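Local coordinates for protein halohydrin dehalogenase (PDB 4IY1) that dehalogenates halohydrins to epoxides and probably also opens epoxides with nucleophiles such as cyanide, on a short-chain dehydrogenase/reductase scaffold, at residues B[4-9]-B[26-31]; B[17-22]-B[46-51]. The protein carries 37 engineered substitutions. All coordinates share one frame; numbering follows the deposited sequence.

Interaction 1. Residues B[4-9]-B[26-31]; sequences AIVTNV and HTVACH
The imidazole of H31 is met at its edge: the backbone N of N8 lies in the ring plane and donates a nearly straight hydrogen bond to ND1, 2.9 Å from N to ND1 with 173° at the hydrogen. Accepting this N-H implies that ND1 carries no proton. T7 CA approaches the same ring obliquely, while the amide of N8 runs alongside it, the two planes 67° apart, with OD1 3.4 Å from H31 CE1. The other end of that amide is held by the neighbouring strand 75-79, where N8 ND2 bonds to N79 O; T7 OG1 bonds to N79 N. Behind this corner, strands 3-6 and 27-30 pair in parallel and, with helix 14-23 as the crossover, form the first beta-alpha-beta unit of the Rossmann-like fold. The ladder runs A4 N to T27 O, A29 N to A4 O, V6 N to A29 O and H31 N to V6 O. Beyond strand 3-6 the register slips: N8 N turns to the imidazole, and V9 N, one residue on, takes H31 O at 2.8 Å, almost along the C=O axis. V6 and V28 cross obliquely on the face under helix 14-23, CG2 to CG1 4.1 Å; I5 and A29 face helix 59-70 instead. V9 CG2 rests 3.9 Å from C30 SG.

Interaction 2. Residues B[17-22]-B[46-51]; sequences SALRLS and ETYPQL
A18 is the first residue of helix 14-23 to meet the loop: its CB points at the fork of L51, 3.8 Å from CD2 and only slightly farther from CD1. One residue on, L19 has CG anti to its carbonyl carbon (chi1 -65°) and an extended chi2, which brings CD2 across to the loop. That methyl sits 3.5 Å from Q50 NE2, a van der Waals touch, and 4.2 Å from L51 CD1, the two leucines crossing at about a right angle. It also approaches the Y48 ring obliquely, 4.2 Å from CD2 of the tyrosine, whose one face is covered by T47 CG2. This is helix-to-loop packing in a Rossmann-like fold, where the chain leaves helix 38-47 at Y48 and heads for strand 52-53. L51 also reaches V28 and C30 of strand 27-30, so an alanine here would lack both methyls that meet A18 and would probably loosen the seat of the loop against helix and sheet. A turn after A18, S22 extends OG anti to its backbone N (chi1 -170°), putting it 3.2 Å from Q50 CG. Q50 holds CG in the crowded position between N and carbonyl carbon and bends at chi2, so its chain folds back and the amide turns toward L19.

How the interactions relate
Interaction 1 lies in the buried sheet, whereas interaction 2 is only partly buried and reaches the surface through Q50. Their chemistry follows: the strand pair is held by a ladder of backbone hydrogen bonds, extended by a histidine ring, while no hydrogen bond crosses between 17-22 and 46-51, which meet through methyls and through a serine hydroxyl and a glutamine chain that touch without bonding. Both lie on the same side of the chain's centre, toward the end of the sheet closed by strand 52-53. Helix 14-23, a partner in interaction 2, is the crossover joining the two strands of interaction 1, and its L21 O probably accepts a hydrogen bond from H26 N. V28 bridges them: CB packs on L51 CD2 at 3.7 Å, and CG2 on the helix backbone near A18 and S22.

Interaction 1. Residues B[4-9]-B[26-31]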
ATOM      1  N   ALA B   4      22.189  13.001  19.042  1.00 28.02           N
ATOM      2  CA  ALA B   4      21.375  11.891  18.548  1.00 30.53           C
ATOM      3  C   ALA B   4      21.548  10.730  19.503  1.00 31.17           C
ATOM      4  O   ALA B   4      22.522  10.700  20.254  1.00 37.23           O
ATOM      5  CB  ALA B   4      21.819  11.482  17.140  1.00 28.21           C
ATOM      6  N   ILE B   5      20.535   9.859  19.563  1.00 34.12           N
ATOM      7  CA  ILE B   5      20.602   8.574  20.271  1.00 29.07           C
ATOM      8  C   ILE B   5      20.267   7.463  19.318  1.00 30.63           C
ATOM      9  O   ILE B   5      19.223   7.494  18.657  1.00 32.16           O
ATOM     10  CB  ILE B   5      19.528   8.458  21.360  1.00 29.80           C
ATOM     11  CG1 ILE B   5      19.563   9.655  22.281  1.00 36.59           C
ATOM     12  CG2 ILE B   5      19.664   7.151  22.130  1.00 33.91           C
ATOM     13  CD1 ILE B   5      18.310   9.758  23.116  1.00 41.35           C
ATOM     14  N   VAL B   6      21.081   6.420  19.351  1.00 27.10           N
ATOM     15  CA  VAL B   6      20.810   5.197  18.609  1.00 31.54           C
ATOM     16  C   VAL B   6      20.785   4.087  19.650  1.00 29.16           C
ATOM     17  O   VAL B   6      21.623   4.061  20.551  1.00 33.89           O
ATOM     18  CB  VAL B   6      21.943   4.915  17.576  1.00 25.52           C
ATOM     19  CG1 VAL B   6      21.692   3.624  16.811  1.00 31.24           C
ATOM     20  CG2 VAL B   6      22.130   6.080  16.627  1.00 21.08           C
ATOM     21  N   THR B   7      19.731   3.287  19.631  1.00 26.78           N
ATOM     22  CA  THR B   7      19.565   2.213  20.577  1.00 23.82           C
ATOM     23  C   THR B   7      20.139   0.938  19.990  1.00 27.74           C
ATOM     24  O   THR B   7      20.295   0.818  18.758  1.00 27.15           O
ATOM     25  CB  THR B   7      18.059   1.986  20.920  1.00 30.22           C
ATOM     26  OG1 THR B   7      17.317   1.672  19.717  1.00 27.89           O
ATOM     27  CG2 THR B   7      17.465   3.251  21.577  1.00 23.52           C
ATOM     28  N   ASN B   8      20.356  -0.047  20.855  1.00 25.04           N
ATOM     29  CA  ASN B   8      20.823  -1.355  20.438  1.00 28.57           C
ATOM     30  C   ASN B   8      21.998  -1.266  19.462  1.00 27.09           C
ATOM     31  O   ASN B   8      22.031  -1.927  18.429  1.00 32.20           O
ATOM     32  CB  ASN B   8      19.660  -2.175  19.860  1.00 29.99           C
ATOM     33  CG  ASN B   8      18.605  -2.512  20.913  1.00 33.43           C
ATOM     34  OD1 ASN B   8      18.929  -2.841  22.058  1.00 35.64           O
ATOM     35  ND2 ASN B   8      17.343  -2.390  20.543  1.00 32.83           N
ATOM     36  N   VAL B   9      22.983  -0.452  19.813  1.00 33.71           N
ATOM     37  CA  VAL B   9      23.922   0.049  18.835  1.00 29.49           C
ATOM     38  C   VAL B   9      24.784  -1.049  18.220  1.00 37.36           C
ATOM     39  O   VAL B   9      25.261  -0.899  17.104  1.00 40.14           O
ATOM     40  CB  VAL B   9      24.794   1.185  19.396  1.00 34.21           C
ATOM     41  CG1 VAL B   9      25.846   0.626  20.354  1.00 30.55           C
ATOM     42  CG2 VAL B   9      25.455   1.946  18.257  1.00 30.05           C
ATOM     43  N   HIS B  26      27.066  15.076  14.247  1.00 32.66           N
ATOM     44  CA  HIS B  26      26.200  14.913  15.418  1.00 32.61           C
ATOM     45  C   HIS B  26      27.020  14.333  16.543  1.00 36.76           C
ATOM     46  O   HIS B  26      27.831  13.408  16.333  1.00 32.10           O
ATOM     47  CB  HIS B  26      25.023  13.966  15.119  1.00 29.70           C
ATOM     48  CG  HIS B  26      24.159  14.404  13.965  1.00 30.34           C
ATOM     49  ND1 HIS B  26      23.306  15.437  14.051  1.00 38.69           N
ATOM     50  CD2 HIS B  26      24.050  13.914  12.664  1.00 37.66           C
ATOM     51  CE1 HIS B  26      22.713  15.636  12.855  1.00 37.86           C
ATOM     52  NE2 HIS B  26      23.170  14.703  12.007  1.00 35.71           N
ATOM     53  N   THR B  27      26.762  14.810  17.761  1.00 37.00           N
ATOM     54  CA  THR B  27      27.160  14.071  18.950  1.00 37.60           C
ATOM     55  C   THR B  27      26.196  12.914  19.208  1.00 35.65           C
ATOM     56  O   THR B  27      25.035  13.141  19.556  1.00 35.47           O
ATOM     57  CB  THR B  27      27.158  14.983  20.180  1.00 35.37           C
ATOM     58  OG1 THR B  27      27.936  16.142  19.895  1.00 49.01           O
ATOM     59  CG2 THR B  27      27.750  14.268  21.357  1.00 33.10           C
ATOM     60  N   VAL B  28      26.713  11.690  19.132  1.00 33.81           N
ATOM     61  CA  VAL B  28      25.910  10.488  19.147  1.00 33.01           C
ATOM     62  C   VAL B  28      26.018   9.719  20.451  1.00 41.77           C
ATOM     63  O   VAL B  28      27.028   9.059  20.711  1.00 41.62           O
ATOM     64  CB  VAL B  28      26.297   9.547  17.989  1.00 31.89           C
ATOM     65  CG1 VAL B  28      25.305   8.389  17.883  1.00 33.22           C
ATOM     66  CG2 VAL B  28      26.337  10.333  16.687  1.00 28.56           C
ATOM     67  N   ALA B  29      24.920   9.698  21.207  1.00 38.57           N
ATOM     68  CA  ALA B  29      24.796   8.803  22.351  1.00 35.51           C
ATOM     69  C   ALA B  29      24.259   7.454  21.919  1.00 37.91           C
ATOM     70  O   ALA B  29      23.373   7.374  21.054  1.00 37.69           O
ATOM     71  CB  ALA B  29      23.904   9.422  23.403  1.00 35.20           C
ATOM     72  N   CYS B  30      24.823   6.398  22.489  1.00 34.54           N
ATOM     73  CA  CYS B  30      24.519   5.032  22.075  1.00 36.84           C
ATOM     74  C   CYS B  30      24.003   4.235  23.244  1.00 41.50           C
ATOM     75  O   CYS B  30      24.564   4.283  24.349  1.00 42.31           O
ATOM     76  CB  CYS B  30      25.765   4.334  21.549  1.00 39.62           C
ATOM     77  SG  CYS B  30      26.524   5.149  20.142  1.00 40.15           S
ATOM     78  N   HIS B  31      23.044   3.372  22.953  1.00 34.12           N
ATOM     79  CA  HIS B  31      22.497   2.498  23.956  1.00 29.89           C
ATOM     80  C   HIS B  31      22.695   1.076  23.530  1.00 33.14           C
ATOM     81  O   HIS B  31      22.736   0.766  22.328  1.00 34.14           O
ATOM     82  CB  HIS B  31      21.021   2.833  24.188  1.00 34.68           C
ATOM     83  CG  HIS B  31      20.163   1.640  24.550  1.00 32.32           C
ATOM     84  ND1 HIS B  31      19.848   0.677  23.666  1.00 32.06           N
ATOM     85  CD2 HIS B  31      19.554   1.285  25.748  1.00 41.33           C
ATOM     86  CE1 HIS B  31      19.134  -0.282  24.281  1.00 30.02           C
ATOM     87  NE2 HIS B  31      18.939   0.097  25.549  1.00 38.45           N
TER

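Interaction 2. Residues B[17-22]-B[46-51]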
ATOM      1  N   SER B  17      24.179   3.453  11.617  1.00 28.62           N
ATOM      2  CA  SER B  17      23.529   4.700  11.994  1.00 31.93           C
ATOM      3  C   SER B  17      24.459   5.570  12.807  1.00 28.74           C
ATOM      4  O   SER B  17      24.605   6.747  12.524  1.00 31.13           O
ATOM      5  CB  SER B  17      22.254   4.430  12.796  1.00 30.37           C
ATOM      6  OG  SER B  17      21.302   3.784  11.981  1.00 30.38           O
ATOM      7  N   ALA B  18      24.992   5.026  13.890  1.00 28.55           N
ATOM      8  CA  ALA B  18      25.771   5.858  14.826  1.00 28.69           C
ATOM      9  C   ALA B  18      27.032   6.383  14.142  1.00 26.65           C
ATOM     10  O   ALA B  18      27.315   7.583  14.189  1.00 33.79           O
ATOM     11  CB  ALA B  18      26.134   5.076  16.098  1.00 23.35           C
ATOM     12  N   LEU B  19      27.758   5.495  13.459  1.00 31.46           N
ATOM     13  CA  LEU B  19      28.996   5.896  12.771  1.00 29.85           C
ATOM     14  C   LEU B  19      28.737   6.962  11.720  1.00 29.50           C
ATOM     15  O   LEU B  19      29.378   8.013  11.733  1.00 33.37           O
ATOM     16  CB  LEU B  19      29.687   4.693  12.128  1.00 28.75           C
ATOM     17  CG  LEU B  19      30.211   3.633  13.090  1.00 33.05           C
ATOM     18  CD1 LEU B  19      30.757   2.415  12.350  1.00 38.01           C
ATOM     19  CD2 LEU B  19      31.258   4.227  14.003  1.00 33.14           C
ATOM     20  N   ARG B  20      27.769   6.725  10.828  1.00 28.52           N
ATOM     21  CA  ARG B  20      27.438   7.723   9.811  1.00 27.23           C
ATOM     22  C   ARG B  20      26.897   9.040  10.408  1.00 30.24           C
ATOM     23  O   ARG B  20      27.226  10.136   9.945  1.00 29.38           O
ATOM     24  CB  ARG B  20      26.481   7.146   8.761  1.00 27.41           C
ATOM     25  CG  ARG B  20      26.344   7.988   7.519  1.00 33.79           C
ATOM     26  CD  ARG B  20      27.714   8.333   6.935  1.00 42.62           C
ATOM     27  NE  ARG B  20      27.658   9.294   5.825  1.00 45.79           N
ATOM     28  CZ  ARG B  20      27.752  10.620   5.966  1.00 46.94           C
ATOM     29  NH1 ARG B  20      27.809  11.173   7.178  1.00 46.61           N
ATOM     30  NH2 ARG B  20      27.772  11.397   4.891  1.00 41.01           N
ATOM     31  N   LEU B  21      26.211   8.947  11.536  1.00 32.26           N
ATOM     32  CA  LEU B  21      25.705  10.166  12.183  1.00 31.49           C
ATOM     33  C   LEU B  21      26.854  10.941  12.830  1.00 33.83           C
ATOM     34  O   LEU B  21      26.919  12.172  12.778  1.00 29.50           O
ATOM     35  CB  LEU B  21      24.651   9.797  13.235  1.00 32.87           C
ATOM     36  CG  LEU B  21      23.273   9.348  12.695  1.00 31.84           C
ATOM     37  CD1 LEU B  21      22.398   8.835  13.827  1.00 34.58           C
ATOM     38  CD2 LEU B  21      22.592  10.536  12.048  1.00 25.75           C
ATOM     39  N   SER B  22      27.764  10.219  13.457  1.00 34.28           N
ATOM     40  CA  SER B  22      28.915  10.877  14.043  1.00 39.18           C
ATOM     41  C   SER B  22      29.737  11.655  12.989  1.00 34.06           C
ATOM     42  O   SER B  22      30.039  12.840  13.164  1.00 36.34           O
ATOM     43  CB  SER B  22      29.777   9.858  14.769  1.00 29.71           C
ATOM     44  OG  SER B  22      30.751  10.525  15.522  1.00 45.59           O
ATOM     45  N   GLU B  46      36.282   2.914  24.298  1.00 55.06           N
ATOM     46  CA  GLU B  46      37.670   2.911  23.864  1.00 60.96           C
ATOM     47  C   GLU B  46      37.751   2.710  22.352  1.00 66.06           C
ATOM     48  O   GLU B  46      38.321   3.540  21.630  1.00 60.41           O
ATOM     49  CB  GLU B  46      38.448   1.805  24.599  1.00 64.64           C
ATOM     50  CG  GLU B  46      39.602   1.200  23.812  1.00 78.21           C
ATOM     51  CD  GLU B  46      40.877   2.022  23.917  1.00 96.02           C
ATOM     52  OE1 GLU B  46      40.873   3.034  24.648  1.00 87.03           O
ATOM     53  OE2 GLU B  46      41.888   1.655  23.276  1.00102.56           O
ATOM     54  N   THR B  47      37.173   1.613  21.871  1.00 52.43           N
ATOM     55  CA  THR B  47      37.135   1.356  20.441  1.00 50.84           C
ATOM     56  C   THR B  47      36.557   2.538  19.666  1.00 57.93           C
ATOM     57  O   THR B  47      37.087   2.919  18.630  1.00 57.15           O
ATOM     58  CB  THR B  47      36.336   0.092  20.115  1.00 50.78           C
ATOM     59  OG1 THR B  47      36.834  -0.998  20.898  1.00 49.77           O
ATOM     60  CG2 THR B  47      36.455  -0.241  18.636  1.00 40.05           C
ATOM     61  N   TYR B  48      35.482   3.126  20.184  1.00 54.31           N
ATOM     62  CA  TYR B  48      34.793   4.211  19.488  1.00 50.83           C
ATOM     63  C   TYR B  48      34.786   5.499  20.294  1.00 48.74           C
ATOM     64  O   TYR B  48      33.809   5.807  20.975  1.00 54.50           O
ATOM     65  CB  TYR B  48      33.363   3.801  19.120  1.00 42.07           C
ATOM     66  CG  TYR B  48      33.298   2.499  18.363  1.00 37.79           C
ATOM     67  CD1 TYR B  48      32.910   1.335  18.988  1.00 38.44           C
ATOM     68  CD2 TYR B  48      33.646   2.435  17.024  1.00 40.76           C
ATOM     69  CE1 TYR B  48      32.810   0.142  18.286  1.00 38.99           C
ATOM     70  CE2 TYR B  48      33.582   1.237  16.321  1.00 39.55           C
ATOM     71  CZ  TYR B  48      33.199   0.089  16.971  1.00 34.60           C
ATOM     72  OH  TYR B  48      33.132  -1.108  16.280  1.00 39.63           O
ATOM     73  N   PRO B  49      35.881   6.268  20.207  1.00 54.66           N
ATOM     74  CA  PRO B  49      36.031   7.483  21.003  1.00 46.31           C
ATOM     75  C   PRO B  49      35.108   8.602  20.549  1.00 44.49           C
ATOM     76  O   PRO B  49      34.895   9.553  21.292  1.00 49.94           O
ATOM     77  CB  PRO B  49      37.507   7.877  20.782  1.00 53.31           C
ATOM     78  CG  PRO B  49      37.938   7.143  19.555  1.00 56.05           C
ATOM     79  CD  PRO B  49      37.134   5.879  19.530  1.00 56.48           C
ATOM     80  N   GLN B  50      34.599   8.512  19.323  1.00 49.79           N
ATOM     81  CA  GLN B  50      33.691   9.536  18.798  1.00 53.43           C
ATOM     82  C   GLN B  50      32.240   9.300  19.215  1.00 53.18           C
ATOM     83  O   GLN B  50      31.453  10.227  19.214  1.00 52.75           O
ATOM     84  CB  GLN B  50      33.769   9.614  17.277  1.00 51.04           C
ATOM     85  CG  GLN B  50      32.973   8.531  16.558  1.00 55.81           C
ATOM     86  CD  GLN B  50      33.766   7.245  16.349  1.00 55.49           C
ATOM     87  OE1 GLN B  50      34.533   6.828  17.212  1.00 50.98           O
ATOM     88  NE2 GLN B  50      33.530   6.578  15.222  1.00 58.89           N
ATOM     89  N   LEU B  51      31.893   8.052  19.532  1.00 49.60           N
ATOM     90  CA  LEU B  51      30.561   7.711  20.053  1.00 44.76           C
ATOM     91  C   LEU B  51      30.518   7.818  21.576  1.00 52.91           C
ATOM     92  O   LEU B  51      31.553   7.784  22.229  1.00 55.19           O
ATOM     93  CB  LEU B  51      30.191   6.299  19.642  1.00 36.05           C
ATOM     94  CG  LEU B  51      30.064   6.077  18.140  1.00 41.54           C
ATOM     95  CD1 LEU B  51      29.686   4.636  17.862  1.00 36.79           C
ATOM     96  CD2 LEU B  51      29.032   7.035  17.545  1.00 38.56           C
TER